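Local coordinates for glycosyl hydrolase family 2, TIM barrel domain protein (Parabacteroides merdae ATCC 43184, PDB 6DXU) that probably hydrolyses beta-glucuronides, as a gut bacterial beta-glucuronidase of glycoside hydrolase family 2 built around a TIM barrel, at residues 479-485 / 509-515; 312-316 / 504-509; 327-333 / 587-593; 484-490 / 541-547. All coordinates share one frame; numbering follows the deposited sequence.

Contact 1 (479-485 / 509-515)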
# COMPACT_ATOMS: atom_id res chain seq x y z
N VAL D 479 -34.69 -9.45 -21.90
CA VAL D 479 -35.31 -10.77 -21.92
C VAL D 479 -35.19 -11.37 -20.52
O VAL D 479 -34.15 -11.22 -19.87
CB VAL D 479 -34.64 -11.69 -22.97
CG1 VAL D 479 -35.13 -13.14 -22.86
CG2 VAL D 479 -34.83 -11.14 -24.39
N TYR D 480 -36.26 -12.00 -20.04
CA TYR D 480 -36.29 -12.48 -18.66
C TYR D 480 -36.73 -13.94 -18.59
O TYR D 480 -37.64 -14.35 -19.32
CB TYR D 480 -37.23 -11.63 -17.80
CG TYR D 480 -37.24 -12.07 -16.35
CD1 TYR D 480 -36.20 -11.72 -15.50
CD2 TYR D 480 -38.29 -12.84 -15.84
CE1 TYR D 480 -36.18 -12.13 -14.18
CE2 TYR D 480 -38.29 -13.25 -14.50
CZ TYR D 480 -37.23 -12.89 -13.69
OH TYR D 480 -37.20 -13.28 -12.37
N SER D 481 -36.07 -14.72 -17.72
CA SER D 481 -36.49 -16.08 -17.40
C SER D 481 -36.85 -16.19 -15.92
O SER D 481 -36.03 -15.85 -15.06
CB SER D 481 -35.40 -17.10 -17.72
OG SER D 481 -35.86 -18.43 -17.44
N PRO D 482 -38.04 -16.67 -15.59
CA PRO D 482 -38.33 -17.04 -14.21
C PRO D 482 -37.82 -18.44 -13.90
O PRO D 482 -37.18 -19.07 -14.75
CB PRO D 482 -39.86 -16.99 -14.15
CG PRO D 482 -40.25 -17.50 -15.53
CD PRO D 482 -39.20 -16.90 -16.48
N SER D 483 -38.12 -18.93 -12.70
CA SER D 483 -37.83 -20.31 -12.32
C SER D 483 -39.09 -21.14 -12.51
O SER D 483 -40.11 -20.88 -11.85
CB SER D 483 -37.35 -20.37 -10.87
OG SER D 483 -37.13 -21.71 -10.46
N ILE D 484 -39.04 -22.11 -13.41
CA ILE D 484 -40.18 -23.00 -13.67
C ILE D 484 -39.63 -24.42 -13.73
O ILE D 484 -39.07 -24.84 -14.75
CB ILE D 484 -40.93 -22.66 -14.96
CG1 ILE D 484 -41.44 -21.22 -14.94
CG2 ILE D 484 -42.11 -23.62 -15.15
CD1 ILE D 484 -42.00 -20.80 -16.31
N TRP D 485 -39.78 -25.16 -12.63
CA TRP D 485 -39.33 -26.54 -12.55
C TRP D 485 -40.51 -27.47 -12.30
O TRP D 485 -40.53 -28.20 -11.30
CB TRP D 485 -38.28 -26.67 -11.44
CG TRP D 485 -36.92 -26.19 -11.82
CD1 TRP D 485 -36.40 -24.94 -11.62
CD2 TRP D 485 -35.88 -26.96 -12.43
NE1 TRP D 485 -35.11 -24.88 -12.10
CE2 TRP D 485 -34.77 -26.11 -12.60
CE3 TRP D 485 -35.79 -28.28 -12.87
CZ2 TRP D 485 -33.57 -26.55 -13.17
CZ3 TRP D 485 -34.61 -28.72 -13.44
CH2 TRP D 485 -33.52 -27.86 -13.59
N HIS D 509 -40.48 -9.80 -22.89
CA HIS D 509 -39.91 -10.91 -23.65
C HIS D 509 -39.60 -12.04 -22.67
O HIS D 509 -38.68 -11.92 -21.85
CB HIS D 509 -38.64 -10.48 -24.39
CG HIS D 509 -38.86 -9.33 -25.33
ND1 HIS D 509 -39.83 -9.35 -26.31
CD2 HIS D 509 -38.24 -8.13 -25.43
CE1 HIS D 509 -39.79 -8.21 -26.98
NE2 HIS D 509 -38.84 -7.45 -26.47
N PHE D 510 -40.34 -13.13 -22.77
CA PHE D 510 -40.23 -14.28 -21.88
C PHE D 510 -39.45 -15.35 -22.61
O PHE D 510 -39.72 -15.65 -23.78
CB PHE D 510 -41.63 -14.77 -21.48
CG PHE D 510 -41.69 -16.16 -20.88
CD1 PHE D 510 -41.92 -17.27 -21.67
CD2 PHE D 510 -41.59 -16.34 -19.51
CE1 PHE D 510 -42.00 -18.56 -21.11
CE2 PHE D 510 -41.67 -17.60 -18.94
CZ PHE D 510 -41.88 -18.71 -19.74
N LEU D 511 -38.46 -15.93 -21.93
CA LEU D 511 -37.69 -17.05 -22.46
C LEU D 511 -37.37 -17.95 -21.28
O LEU D 511 -36.76 -17.50 -20.31
CB LEU D 511 -36.41 -16.58 -23.15
CG LEU D 511 -35.44 -17.66 -23.59
CD1 LEU D 511 -36.16 -18.68 -24.44
CD2 LEU D 511 -34.29 -17.07 -24.38
N HIS D 512 -37.80 -19.21 -21.34
CA HIS D 512 -37.76 -20.09 -20.17
C HIS D 512 -36.45 -20.89 -20.19
O HIS D 512 -36.30 -21.81 -20.98
CB HIS D 512 -38.98 -21.01 -20.19
CG HIS D 512 -38.97 -22.08 -19.14
ND1 HIS D 512 -39.83 -23.16 -19.18
CD2 HIS D 512 -38.23 -22.23 -18.02
CE1 HIS D 512 -39.61 -23.93 -18.13
NE2 HIS D 512 -38.65 -23.39 -17.41
N VAL D 513 -35.50 -20.56 -19.32
CA VAL D 513 -34.28 -21.35 -19.23
C VAL D 513 -34.23 -22.08 -17.89
O VAL D 513 -34.43 -21.48 -16.83
CB VAL D 513 -33.01 -20.53 -19.47
CG1 VAL D 513 -32.92 -20.12 -20.96
CG2 VAL D 513 -32.93 -19.33 -18.55
N GLU D 514 -33.94 -23.39 -17.96
CA GLU D 514 -33.81 -24.37 -16.89
C GLU D 514 -35.14 -25.04 -16.58
O GLU D 514 -36.08 -24.40 -16.11
CB GLU D 514 -33.20 -23.79 -15.59
CG GLU D 514 -31.82 -23.18 -15.80
CD GLU D 514 -31.08 -22.90 -14.50
OE1 GLU D 514 -31.40 -23.56 -13.49
OE2 GLU D 514 -30.19 -22.03 -14.51
N TRP D 515 -35.19 -26.33 -16.87
CA TRP D 515 -36.26 -27.22 -16.44
C TRP D 515 -35.72 -28.63 -16.59
O TRP D 515 -34.67 -28.84 -17.20
CB TRP D 515 -37.55 -27.02 -17.25
CG TRP D 515 -37.44 -27.21 -18.76
CD1 TRP D 515 -37.07 -26.27 -19.68
CD2 TRP D 515 -37.72 -28.42 -19.51
NE1 TRP D 515 -37.10 -26.82 -20.96
CE2 TRP D 515 -37.50 -28.13 -20.87
CE3 TRP D 515 -38.15 -29.71 -19.15
CZ2 TRP D 515 -37.67 -29.08 -21.88
CZ3 TRP D 515 -38.32 -30.66 -20.16
CH2 TRP D 515 -38.09 -30.34 -21.51
O HOH W 1 -36.45 -22.12 -14.72
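Val479 spreads its two methyls along the partner chain, CG1 lying 3.7 Å from Leu511 CB and CG2 facing His509 CB, a good use of a branched residue in a buried strand. Tyr480 forms the single bridge with Phe510: its N donates to His509 O (3.0 Å) and its O receives Leu511 N (3.2 Å). At Ser481 a side chain takes over the backbone's role. Its OG, anti to the backbone N (chi1 -178°), accepts Val513 N at 2.9 Å in an almost straight bond, while CB presses tightly on Val513 CG2. Pro482 sets CD and CG against Phe510, CD 3.6 Å from CE2. Ile484 holds His512 twice, with CD1 centred over one imidazole face as a CH-pi contact and O accepting NE2 (3.1 Å) on an in-plane lone pair. Trp485 lays one indole face over the backbone of Glu514 and Trp515, and CZ2 reaches Glu514 CB at 3.7 Å. Replacing Trp485 by an alanine is likely to leave that backbone without the indole face over it and to open a gap beside Glu514 CB. Glu514 itself is salt-bridged to Arg364. The two short strands, 479-481 and 512-513, are successive wall strands of the TIM barrel. The first runs parallel to strand 464-468 and the second to strand 587-589, and helix 496-504 packs on Pro482, Ile484 and Phe510.

Contact 2 (312-316 / 504-509)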
# COMPACT_ATOMS: atom_id res chain seq x y z
N PHE D 312 -37.28 -10.59 -30.97
CA PHE D 312 -38.18 -11.04 -29.91
C PHE D 312 -39.45 -10.19 -30.01
O PHE D 312 -39.37 -8.96 -29.97
CB PHE D 312 -37.54 -10.88 -28.53
CG PHE D 312 -36.51 -11.92 -28.21
CD1 PHE D 312 -36.87 -13.09 -27.55
CD2 PHE D 312 -35.18 -11.75 -28.60
CE1 PHE D 312 -35.92 -14.08 -27.27
CE2 PHE D 312 -34.23 -12.73 -28.33
CZ PHE D 312 -34.60 -13.90 -27.67
N LYS D 313 -40.60 -10.84 -30.13
CA LYS D 313 -41.86 -10.12 -30.23
C LYS D 313 -42.39 -9.77 -28.85
O LYS D 313 -42.29 -10.57 -27.92
CB LYS D 313 -42.89 -10.97 -30.97
CG LYS D 313 -42.49 -11.32 -32.38
CD LYS D 313 -42.59 -10.13 -33.32
CE LYS D 313 -42.64 -10.59 -34.78
NZ LYS D 313 -42.54 -9.44 -35.72
N ASP D 314 -42.94 -8.57 -28.72
CA ASP D 314 -43.55 -8.17 -27.46
C ASP D 314 -44.68 -9.12 -27.11
O ASP D 314 -45.59 -9.33 -27.92
CB ASP D 314 -44.07 -6.73 -27.54
CG ASP D 314 -43.00 -5.73 -27.96
OD1 ASP D 314 -41.87 -6.15 -28.33
OD2 ASP D 314 -43.29 -4.51 -27.92
N LYS D 315 -44.61 -9.70 -25.91
CA LYS D 315 -45.56 -10.72 -25.47
C LYS D 315 -45.73 -11.81 -26.52
O LYS D 315 -46.82 -12.38 -26.66
CB LYS D 315 -46.91 -10.11 -25.11
CG LYS D 315 -46.82 -9.12 -23.98
CD LYS D 315 -46.91 -9.84 -22.65
CE LYS D 315 -47.34 -8.91 -21.55
NZ LYS D 315 -46.19 -8.15 -21.00
N GLY D 316 -44.66 -12.14 -27.24
CA GLY D 316 -44.75 -13.08 -28.33
C GLY D 316 -43.50 -13.91 -28.48
O GLY D 316 -42.63 -13.94 -27.61
N MET D 504 -45.27 -15.74 -18.80
CA MET D 504 -44.92 -14.93 -19.96
C MET D 504 -45.59 -13.56 -19.93
O MET D 504 -45.05 -12.60 -20.49
CB MET D 504 -45.25 -15.69 -21.25
CG MET D 504 -46.73 -15.78 -21.61
SD MET D 504 -47.37 -14.29 -22.41
CE MET D 504 -46.58 -14.37 -24.02
N GLN D 505 -46.76 -13.45 -19.29
CA GLN D 505 -47.50 -12.19 -19.26
C GLN D 505 -46.85 -11.15 -18.35
O GLN D 505 -47.22 -9.97 -18.41
CB GLN D 505 -48.94 -12.45 -18.81
CG GLN D 505 -49.73 -13.36 -19.74
CD GLN D 505 -51.15 -13.60 -19.24
OE1 GLN D 505 -51.46 -14.65 -18.67
NE2 GLN D 505 -52.01 -12.61 -19.46
N LYS D 506 -45.91 -11.56 -17.49
CA LYS D 506 -45.31 -10.62 -16.55
C LYS D 506 -44.20 -9.78 -17.18
O LYS D 506 -43.80 -8.77 -16.59
CB LYS D 506 -44.74 -11.37 -15.35
CG LYS D 506 -45.79 -12.14 -14.56
CD LYS D 506 -45.17 -12.80 -13.34
CE LYS D 506 -46.17 -13.71 -12.64
NZ LYS D 506 -45.57 -14.33 -11.43
N VAL D 507 -43.69 -10.16 -18.34
CA VAL D 507 -42.53 -9.50 -18.92
C VAL D 507 -42.75 -9.28 -20.41
O VAL D 507 -43.57 -9.95 -21.05
CB VAL D 507 -41.23 -10.31 -18.68
CG1 VAL D 507 -40.85 -10.32 -17.18
CG2 VAL D 507 -41.39 -11.75 -19.20
N LYS D 508 -41.99 -8.34 -20.97
CA LYS D 508 -42.12 -8.06 -22.39
C LYS D 508 -41.64 -9.23 -23.24
O LYS D 508 -42.31 -9.62 -24.21
CB LYS D 508 -41.36 -6.78 -22.73
CG LYS D 508 -41.55 -6.29 -24.14
CD LYS D 508 -40.89 -4.92 -24.30
CE LYS D 508 -40.98 -4.43 -25.73
NZ LYS D 508 -40.15 -3.23 -26.00
N HIS D 509 -40.48 -9.80 -22.89
CA HIS D 509 -39.91 -10.91 -23.65
C HIS D 509 -39.60 -12.04 -22.67
O HIS D 509 -38.68 -11.92 -21.85
CB HIS D 509 -38.64 -10.48 -24.39
CG HIS D 509 -38.86 -9.33 -25.33
ND1 HIS D 509 -39.83 -9.35 -26.31
CD2 HIS D 509 -38.24 -8.13 -25.43
CE1 HIS D 509 -39.79 -8.21 -26.98
NE2 HIS D 509 -38.84 -7.45 -26.47
O HOH W 2 -40.38 -12.33 -26.84
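A type I turn from Met504 to Val507, in the chain between helix 496-504 and strand 512-513, receives Lys315 from the loop that joins strands 310-312 and 318-320. The backbone N of Lys315 donates to Lys508 O (2.9 Å). Its side chain folds back, bent at chi2 (-86°) and chi4 (-84°), and this curl brings NZ among the turn carbonyls, with weak bonds to Val507 O (3.2 Å) and Gln505 O (3.3 Å). A long flexible amine suits the task, since one group can serve two carbonyls. Met504, also curled, places its CE methyl against Lys315 O. The loop belongs to a beta-hairpin at the N-terminal ends of the barrel strands, the end away from the one where TIM barrels carry their active sites; Phe312 also touches Met464, at the start of strand 464-468. Further along, the His509 ring is held between two aliphatic groups. Phe312 CB lies over one face, 3.8 Å from the centroid, and Lys508 CG covers the opposite one. At the ring's edge, ND1 makes a weak bond to Lys313 O (3.2 Å), and water 2 also lies within bonding distance of both. CE1 approaches Asp314 OD1, the carboxylate being turned 66° from the imidazole. Asp314 and Lys508 run side by side in the same direction, giving a long salt bridge between OD2 and NZ (3.9 Å). Gly316 N closes the loop on Lys313 O at 2.9 Å; a CB on this glycine would collide with Lys313 CB.

Contact 3 (327-333 / 587-593)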
# COMPACT_ATOMS: atom_id res chain seq x y z
N LEU D 327 -37.26 -21.91 -29.94
CA LEU D 327 -35.93 -22.23 -29.43
C LEU D 327 -36.00 -23.57 -28.69
O LEU D 327 -36.80 -23.74 -27.77
CB LEU D 327 -35.41 -21.13 -28.50
CG LEU D 327 -35.23 -19.78 -29.21
CD1 LEU D 327 -34.93 -18.68 -28.21
CD2 LEU D 327 -34.13 -19.86 -30.27
N ARG D 328 -35.20 -24.53 -29.16
CA ARG D 328 -35.14 -25.89 -28.64
C ARG D 328 -33.80 -26.00 -27.92
O ARG D 328 -32.79 -26.36 -28.53
CB ARG D 328 -35.25 -26.89 -29.76
CG ARG D 328 -36.62 -26.92 -30.43
CD ARG D 328 -36.49 -27.61 -31.79
NE ARG D 328 -37.57 -28.56 -32.08
CZ ARG D 328 -38.87 -28.29 -32.09
NH1 ARG D 328 -39.32 -27.07 -31.83
NH2 ARG D 328 -39.74 -29.26 -32.37
N GLY D 329 -33.80 -25.69 -26.64
CA GLY D 329 -32.55 -25.38 -25.99
C GLY D 329 -32.04 -26.38 -24.97
O GLY D 329 -32.77 -27.25 -24.49
N THR D 330 -30.76 -26.26 -24.65
CA THR D 330 -30.16 -27.00 -23.55
C THR D 330 -29.17 -26.06 -22.86
O THR D 330 -29.11 -24.86 -23.15
CB THR D 330 -29.55 -28.31 -24.05
OG1 THR D 330 -29.14 -29.11 -22.94
CG2 THR D 330 -28.36 -28.05 -24.97
N HIS D 331 -28.41 -26.61 -21.92
CA HIS D 331 -27.30 -25.91 -21.28
C HIS D 331 -26.11 -26.84 -21.25
O HIS D 331 -26.23 -28.05 -21.43
CB HIS D 331 -27.57 -25.50 -19.83
CG HIS D 331 -28.70 -24.54 -19.62
ND1 HIS D 331 -30.02 -24.90 -19.73
CD2 HIS D 331 -28.69 -23.25 -19.20
CE1 HIS D 331 -30.79 -23.86 -19.42
NE2 HIS D 331 -30.00 -22.85 -19.09
N ARG D 332 -24.94 -26.27 -20.95
CA ARG D 332 -23.80 -27.12 -20.67
C ARG D 332 -22.89 -26.42 -19.67
O ARG D 332 -22.82 -25.19 -19.62
CB ARG D 332 -23.04 -27.50 -21.95
CG ARG D 332 -22.13 -26.41 -22.49
CD ARG D 332 -21.37 -26.86 -23.74
NE ARG D 332 -20.44 -27.97 -23.51
CZ ARG D 332 -19.17 -27.84 -23.12
NH1 ARG D 332 -18.65 -26.63 -22.89
NH2 ARG D 332 -18.40 -28.91 -22.97
N HIS D 333 -22.23 -27.23 -18.85
CA HIS D 333 -21.09 -26.81 -18.06
C HIS D 333 -19.81 -27.33 -18.72
O HIS D 333 -19.82 -28.34 -19.42
CB HIS D 333 -21.18 -27.33 -16.62
CG HIS D 333 -21.88 -26.39 -15.68
ND1 HIS D 333 -21.37 -25.15 -15.36
CD2 HIS D 333 -23.03 -26.52 -14.98
CE1 HIS D 333 -22.18 -24.55 -14.51
NE2 HIS D 333 -23.20 -25.36 -14.26
N GLY D 587 -39.28 -20.00 -26.55
CA GLY D 587 -38.65 -21.30 -26.46
C GLY D 587 -38.23 -21.58 -25.03
O GLY D 587 -38.57 -20.84 -24.11
N THR D 588 -37.52 -22.69 -24.86
CA THR D 588 -37.01 -23.06 -23.55
C THR D 588 -35.64 -23.69 -23.70
O THR D 588 -35.19 -24.02 -24.80
CB THR D 588 -37.91 -24.06 -22.81
OG1 THR D 588 -37.68 -25.37 -23.35
CG2 THR D 588 -39.40 -23.70 -22.92
N ALA D 589 -34.98 -23.90 -22.56
CA ALA D 589 -33.72 -24.63 -22.52
C ALA D 589 -33.74 -25.60 -21.35
O ALA D 589 -33.80 -25.17 -20.19
CB ALA D 589 -32.53 -23.66 -22.44
N TYR D 590 -33.68 -26.89 -21.66
CA TYR D 590 -33.54 -27.93 -20.63
C TYR D 590 -32.23 -27.75 -19.87
O TYR D 590 -31.21 -27.35 -20.45
CB TYR D 590 -33.60 -29.31 -21.30
CG TYR D 590 -33.58 -30.45 -20.30
CD1 TYR D 590 -32.37 -30.92 -19.79
CD2 TYR D 590 -34.76 -31.04 -19.85
CE1 TYR D 590 -32.33 -31.92 -18.83
CE2 TYR D 590 -34.73 -32.07 -18.90
CZ TYR D 590 -33.51 -32.50 -18.40
OH TYR D 590 -33.45 -33.50 -17.44
N TRP D 591 -32.24 -28.06 -18.56
CA TRP D 591 -31.04 -27.96 -17.72
C TRP D 591 -30.62 -29.32 -17.17
O TRP D 591 -31.36 -29.90 -16.34
CB TRP D 591 -31.25 -27.00 -16.54
CG TRP D 591 -30.05 -26.98 -15.62
CD1 TRP D 591 -29.79 -27.84 -14.58
CD2 TRP D 591 -28.91 -26.11 -15.71
NE1 TRP D 591 -28.56 -27.53 -14.01
CE2 TRP D 591 -28.02 -26.47 -14.68
CE3 TRP D 591 -28.59 -25.03 -16.54
CZ2 TRP D 591 -26.81 -25.81 -14.48
CZ3 TRP D 591 -27.37 -24.37 -16.34
CH2 TRP D 591 -26.51 -24.76 -15.31
N PRO D 592 -29.44 -29.86 -17.50
CA PRO D 592 -28.51 -29.49 -18.56
C PRO D 592 -28.49 -30.59 -19.62
O PRO D 592 -29.21 -31.59 -19.50
CB PRO D 592 -27.17 -29.47 -17.84
CG PRO D 592 -27.29 -30.73 -16.96
CD PRO D 592 -28.79 -30.79 -16.55
N PHE D 593 -27.61 -30.43 -20.60
CA PHE D 593 -27.41 -31.51 -21.57
C PHE D 593 -26.75 -32.72 -20.92
O PHE D 593 -27.16 -33.87 -21.15
CB PHE D 593 -26.57 -31.00 -22.73
CG PHE D 593 -26.38 -32.01 -23.82
CD1 PHE D 593 -27.46 -32.50 -24.52
CD2 PHE D 593 -25.10 -32.45 -24.15
CE1 PHE D 593 -27.29 -33.42 -25.54
CE2 PHE D 593 -24.92 -33.36 -25.17
CZ PHE D 593 -26.01 -33.85 -25.88
O HOH W 3 -37.75 -25.89 -26.08
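Leu327 and Gly587, Arg328 and Thr588, and Gly329 and Ala589 face one another as parallel bridge pairs. Backbone bonds run from Thr588 N to Leu327 O (3.2 Å) and from Tyr590 N to Gly329 O (3.0 Å), and further on Phe593 N reaches His331 O (2.9 Å). A CB on Gly329 would strike Ala589 CB; the backbone angles of Gly587 already call for glycine, and a CB there would strike Leu327 CB. This pairing closes the TIM barrel, first strand 323-331 against last strand 587-589. Among side-chain bonds, His331 ND1 donates to Tyr590 O at 2.8 Å, nearly straight (172°) and with the oxygen in the ring plane, while NE2 is hydrogen-bonded to Arg364 NH1. Water 3 connects Leu327 O with Thr588 OG1, which is also hydrogen-bonded to Trp515 NE1. The aromatic contacts centre on Trp591, whose edge is turned toward the His331 face with planes at 66°; His333, its ND1 bonded to the Tyr368 hydroxyl, sets NE2 3.5 Å from Trp591 CH2. A leucine in place of His331 would probably leave Tyr590 O and Arg364 without their imidazole partner and Trp591 without a ring face. A cis peptide then turns the chain at Pro592.

Contact 4 (484-490 / 541-547)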
# COMPACT_ATOMS: atom_id res chain seq x y z
N ILE D 484 -39.04 -22.11 -13.41
CA ILE D 484 -40.18 -23.00 -13.67
C ILE D 484 -39.63 -24.42 -13.73
O ILE D 484 -39.07 -24.84 -14.75
CB ILE D 484 -40.93 -22.66 -14.96
CG1 ILE D 484 -41.44 -21.22 -14.94
CG2 ILE D 484 -42.11 -23.62 -15.15
CD1 ILE D 484 -42.00 -20.80 -16.31
N TRP D 485 -39.78 -25.16 -12.63
CA TRP D 485 -39.33 -26.54 -12.55
C TRP D 485 -40.51 -27.47 -12.30
O TRP D 485 -40.53 -28.20 -11.30
CB TRP D 485 -38.28 -26.67 -11.44
CG TRP D 485 -36.92 -26.19 -11.82
CD1 TRP D 485 -36.40 -24.94 -11.62
CD2 TRP D 485 -35.88 -26.96 -12.43
NE1 TRP D 485 -35.11 -24.88 -12.10
CE2 TRP D 485 -34.77 -26.11 -12.60
CE3 TRP D 485 -35.79 -28.28 -12.87
CZ2 TRP D 485 -33.57 -26.55 -13.17
CZ3 TRP D 485 -34.61 -28.72 -13.44
CH2 TRP D 485 -33.52 -27.86 -13.59
N ALA D 486 -41.51 -27.43 -13.18
CA ALA D 486 -42.75 -28.18 -12.97
C ALA D 486 -42.48 -29.68 -12.94
O ALA D 486 -41.87 -30.23 -13.87
CB ALA D 486 -43.76 -27.84 -14.07
N GLY D 487 -42.98 -30.34 -11.90
CA GLY D 487 -42.76 -31.76 -11.76
C GLY D 487 -41.42 -32.12 -11.16
O GLY D 487 -41.10 -33.31 -11.05
N TRP D 488 -40.60 -31.14 -10.80
CA TRP D 488 -39.38 -31.51 -10.10
C TRP D 488 -39.30 -30.80 -8.76
O TRP D 488 -39.73 -31.37 -7.75
CB TRP D 488 -38.14 -31.24 -10.94
CG TRP D 488 -36.94 -31.90 -10.30
CD1 TRP D 488 -35.87 -31.28 -9.70
CD2 TRP D 488 -36.73 -33.30 -10.14
NE1 TRP D 488 -35.00 -32.23 -9.20
CE2 TRP D 488 -35.51 -33.47 -9.46
CE3 TRP D 488 -37.46 -34.44 -10.52
CZ2 TRP D 488 -35.00 -34.74 -9.14
CZ3 TRP D 488 -36.95 -35.70 -10.21
CH2 TRP D 488 -35.73 -35.83 -9.53
N TYR D 489 -38.80 -29.56 -8.72
CA TYR D 489 -38.66 -28.88 -7.44
C TYR D 489 -40.00 -28.44 -6.87
O TYR D 489 -40.08 -28.18 -5.66
CB TYR D 489 -37.72 -27.67 -7.56
CG TYR D 489 -36.27 -28.05 -7.77
CD1 TYR D 489 -35.57 -27.60 -8.87
CD2 TYR D 489 -35.61 -28.90 -6.87
CE1 TYR D 489 -34.26 -27.96 -9.08
CE2 TYR D 489 -34.30 -29.27 -7.07
CZ TYR D 489 -33.62 -28.79 -8.17
OH TYR D 489 -32.30 -29.14 -8.38
N ARG D 490 -41.04 -28.38 -7.69
CA ARG D 490 -42.35 -27.98 -7.20
C ARG D 490 -43.43 -28.46 -8.17
O ARG D 490 -43.23 -28.50 -9.39
CB ARG D 490 -42.43 -26.46 -7.03
CG ARG D 490 -43.71 -25.95 -6.38
CD ARG D 490 -43.55 -24.49 -5.96
NE ARG D 490 -42.48 -24.32 -4.98
CZ ARG D 490 -42.65 -24.45 -3.66
NH1 ARG D 490 -43.84 -24.75 -3.17
NH2 ARG D 490 -41.62 -24.27 -2.84
N GLY D 541 -44.58 -23.75 -9.67
CA GLY D 541 -43.53 -24.67 -10.09
C GLY D 541 -42.14 -24.09 -9.99
O GLY D 541 -41.20 -24.61 -10.60
N ASP D 542 -41.98 -23.02 -9.21
CA ASP D 542 -40.68 -22.37 -9.05
C ASP D 542 -39.88 -23.03 -7.93
O ASP D 542 -40.43 -23.56 -6.96
CB ASP D 542 -40.85 -20.88 -8.76
CG ASP D 542 -41.68 -20.60 -7.52
OD1 ASP D 542 -42.85 -21.04 -7.48
OD2 ASP D 542 -41.16 -19.95 -6.59
N GLU D 543 -38.55 -23.00 -8.08
CA GLU D 543 -37.65 -23.44 -7.03
C GLU D 543 -37.45 -22.31 -6.02
O GLU D 543 -37.05 -21.20 -6.38
CB GLU D 543 -36.30 -23.87 -7.61
CG GLU D 543 -35.27 -24.26 -6.56
CD GLU D 543 -33.84 -24.33 -7.11
OE1 GLU D 543 -33.69 -24.26 -8.35
OE2 GLU D 543 -32.89 -24.46 -6.30
N ARG D 544 -37.75 -22.59 -4.75
CA ARG D 544 -37.53 -21.68 -3.64
C ARG D 544 -36.48 -22.25 -2.69
O ARG D 544 -36.12 -23.43 -2.77
CB ARG D 544 -38.84 -21.41 -2.88
CG ARG D 544 -39.90 -20.72 -3.71
CD ARG D 544 -41.27 -20.79 -3.07
NE ARG D 544 -42.30 -20.75 -4.09
CZ ARG D 544 -43.59 -21.00 -3.88
NH1 ARG D 544 -44.44 -20.94 -4.90
NH2 ARG D 544 -44.03 -21.32 -2.67
N ALA D 545 -36.01 -21.39 -1.79
CA ALA D 545 -34.99 -21.79 -0.82
C ALA D 545 -35.42 -23.04 -0.07
O ALA D 545 -36.52 -23.10 0.49
CB ALA D 545 -34.71 -20.64 0.15
N GLY D 546 -34.54 -24.05 -0.06
CA GLY D 546 -34.81 -25.32 0.57
C GLY D 546 -35.31 -26.41 -0.36
O GLY D 546 -35.17 -27.59 -0.03
N ASP D 547 -35.88 -26.05 -1.52
CA ASP D 547 -36.42 -27.06 -2.42
C ASP D 547 -35.32 -27.97 -2.96
O ASP D 547 -35.52 -29.18 -3.10
CB ASP D 547 -37.18 -26.40 -3.58
CG ASP D 547 -38.46 -25.71 -3.13
OD1 ASP D 547 -38.87 -25.92 -1.97
OD2 ASP D 547 -39.06 -24.96 -3.93
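Arg490 lays its guanidinium flat on that of Arg544, centres 3.6 Å apart and planes at 8°. The like charges are probably offset by Asp542 and Asp547. Asp547 OD2 offers its syn lone pair to Arg490 NH2 (2.9 Å), and the same oxygen takes Arg544 N from above the carboxylate plane. Asp542 is gripped side-on by Arg544, NE bonding OD2 (2.9 Å) and NH1 bonding OD1 (3.0 Å). On the same edge of Arg490 as NH2, NE meets Asp542 O at 2.9 Å, with the oxygen in the guanidinium plane. The bend of the arginine at chi3 (-61°) follows an extended start and turns the flat group across the Arg544 side chain. Arginine fits both places, having a flat face to stack and N-H groups round its rim to bond. Nearby, Tyr489 is sandwiched: Glu543 CG lies over one face of the phenol and Trp488 CD1 over the centre of the other. Glu543 lies alongside, with OE1 3.8 Å from Tyr489 CE1, and the phenol in turn sets its edge against the Trp485 indole face. Its hydroxyl is bonded by Lys612 and Arg601. Gly487 and Gly546 permit the backbone angles of two type II turns, Trp485 to Trp488 and Arg544 to Asp547. These turns lie in loops past the C-terminal ends of barrel strands 479-481 and 512-513, the side where TIM barrels carry their active sites, with the Tyr489 side chain about 10 Å from a bound bicine; the loops lead to helices 496-504 and 557-560, whose Ile499 and Ser558 touch Ile484 and Tyr489.

Overall arrangement
The four contacts lie along neighbouring parts of the TIM barrel: contact 3 joins its last strand to its first, and contact 1 the two strands before that last one. These two share one sheet, about 11 Å apart between centres. Contact 2, also about 11 Å from contact 1, shares His509 with it; contact 4, about 13 Å from contact 1, shares Ile484 and Trp485, the Tyr489 side chain about 10 Å from a bound bicine. Contacts 2 and 4 are about 22 Å apart. Contacts 1 and 4 cross each other within the loop closed by contact 3, and contact 2 crosses all three, probably tying chain-distant parts into one closed barrel, from its N-terminal end to the active-site side.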